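Local coordinates for protein putative oxidoreductase (Klebsiella pneumoniae subsp. pneumoniae MGH 78578, PDB 3E82) that probably acts as a nucleotide-dependent oxidoreductase of the Gfo/Idh/MocA family, with its physiological substrate not established, at residues E109-A112 and L113-K117. Numbering follows the deposited sequence.
Sequences ELIA and LAEEK
Leu113 donates its backbone N-H to Glu109 O in a hydrogen bond, N to O 2.9 Å, one turn back in the same alpha helix. Its CB rests 3.4 Å from that Glu109 O. With CG anti to the backbone N (chi1 -176°), the side chain of Leu113 reaches Asn89 of helix 80-89. The end of Glu109 leads away from this turn, and its OE1 forms a salt bridge with Arg85 of the same neighbouring helix. The hydrogen bond from Ala114 N to Leu110 O is 2.9 Å long and nearly straight, with an N-H...O angle of 167°. Both side chains are buried and meet Leu121 of strand 121-123. Helix 104-116 is the crossover helix of a beta-alpha-beta unit in the Rossmann-type domain, linking parallel strands 93-96 and 121-123. Glu115 N reaches Ile111 O over a longer 3.2 Å. The Glu115 side chain lies alongside that of Ile111, both pointing the same way. With CG beside its own backbone N (chi1 -57°), Glu115 brings this methylene to 3.1 Å from Ile111 O. Its carboxylate only skims Ile111: Glu115 OE2 lies 4.2 Å from Ile111 CG2. Glu116 N donates to Ala112 O at 2.9 Å, and Lys117 N to Leu113 O continues the same i to i+4 pattern.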
loop_
_atom_site.group_PDB
_atom_site.type_symbol
_atom_site.label_atom_id
_atom_site.label_comp_id
_atom_site.label_asym_id
_atom_site.label_seq_id
_atom_site.Cartn_x
_atom_site.Cartn_y
_atom_site.Cartn_z
ATOM N N GLU B 109 27.208 4.445 20.613
ATOM C CA GLU B 109 28.193 5.010 21.523
ATOM C C GLU B 109 27.485 5.801 22.622
ATOM O O GLU B 109 27.841 5.683 23.790
ATOM C CB GLU B 109 29.189 5.893 20.758
ATOM C CG GLU B 109 29.944 5.128 19.669
ATOM C CD GLU B 109 31.022 5.955 18.976
ATOM O OE1 GLU B 109 30.819 7.179 18.785
ATOM O OE2 GLU B 109 32.064 5.369 18.605
ATOM N N LEU B 110 26.470 6.581 22.252
ATOM C CA LEU B 110 25.720 7.358 23.238
ATOM C C LEU B 110 24.998 6.447 24.232
ATOM O O LEU B 110 24.990 6.713 25.433
ATOM C CB LEU B 110 24.711 8.287 22.551
ATOM C CG LEU B 110 25.334 9.427 21.740
ATOM C CD1 LEU B 110 24.245 10.351 21.233
ATOM C CD2 LEU B 110 26.320 10.211 22.622
ATOM N N ILE B 111 24.396 5.372 23.730
ATOM C CA ILE B 111 23.699 4.428 24.594
ATOM C C ILE B 111 24.676 3.881 25.644
ATOM O O ILE B 111 24.372 3.873 26.841
ATOM C CB ILE B 111 23.089 3.269 23.762
ATOM C CG1 ILE B 111 21.963 3.819 22.869
ATOM C CG2 ILE B 111 22.534 2.179 24.689
ATOM C CD1 ILE B 111 21.344 2.790 21.930
ATOM N N ALA B 112 25.850 3.451 25.191
ATOM C CA ALA B 112 26.876 2.915 26.082
ATOM C C ALA B 112 27.329 3.968 27.088
ATOM O O ALA B 112 27.522 3.669 28.266
ATOM C CB ALA B 112 28.066 2.431 25.269
ATOM N N LEU B 113 27.494 5.200 26.615
ATOM C CA LEU B 113 27.935 6.294 27.470
ATOM C C LEU B 113 26.934 6.601 28.579
ATOM O O LEU B 113 27.316 6.747 29.742
ATOM C CB LEU B 113 28.186 7.552 26.630
ATOM C CG LEU B 113 28.744 8.783 27.364
ATOM C CD1 LEU B 113 30.088 8.434 28.013
ATOM C CD2 LEU B 113 28.911 9.934 26.384
ATOM N N ALA B 114 25.655 6.698 28.228
ATOM C CA ALA B 114 24.628 6.997 29.223
ATOM C C ALA B 114 24.611 5.909 30.293
ATOM O O ALA B 114 24.407 6.188 31.472
ATOM C CB ALA B 114 23.251 7.104 28.553
ATOM N N GLU B 115 24.825 4.665 29.880
ATOM C CA GLU B 115 24.831 3.565 30.833
ATOM C C GLU B 115 26.074 3.637 31.709
ATOM O O GLU B 115 26.018 3.342 32.898
ATOM C CB GLU B 115 24.750 2.227 30.096
ATOM C CG GLU B 115 23.510 2.140 29.210
ATOM C CD GLU B 115 23.243 0.749 28.674
ATOM O OE1 GLU B 115 24.218 -0.001 28.451
ATOM O OE2 GLU B 115 22.056 0.412 28.459
ATOM N N GLU B 116 27.197 4.042 31.125
ATOM C CA GLU B 116 28.428 4.165 31.897
ATOM C C GLU B 116 28.294 5.298 32.911
ATOM O O GLU B 116 28.701 5.164 34.063
ATOM C CB GLU B 116 29.612 4.431 30.968
ATOM C CG GLU B 116 30.849 4.993 31.665
ATOM C CD GLU B 116 32.043 5.115 30.729
ATOM O OE1 GLU B 116 31.882 5.660 29.613
ATOM O OE2 GLU B 116 33.145 4.670 31.114
ATOM N N LYS B 117 27.709 6.408 32.481
ATOM C CA LYS B 117 27.533 7.563 33.353
ATOM C C LYS B 117 26.283 7.449 34.222
ATOM O O LYS B 117 25.965 8.357 34.991
ATOM C CB LYS B 117 27.480 8.847 32.518
ATOM C CG LYS B 117 28.726 9.071 31.665
ATOM C CD LYS B 117 29.996 9.105 32.518
ATOM C CE LYS B 117 31.247 9.138 31.643
ATOM N NZ LYS B 117 32.516 9.044 32.443
#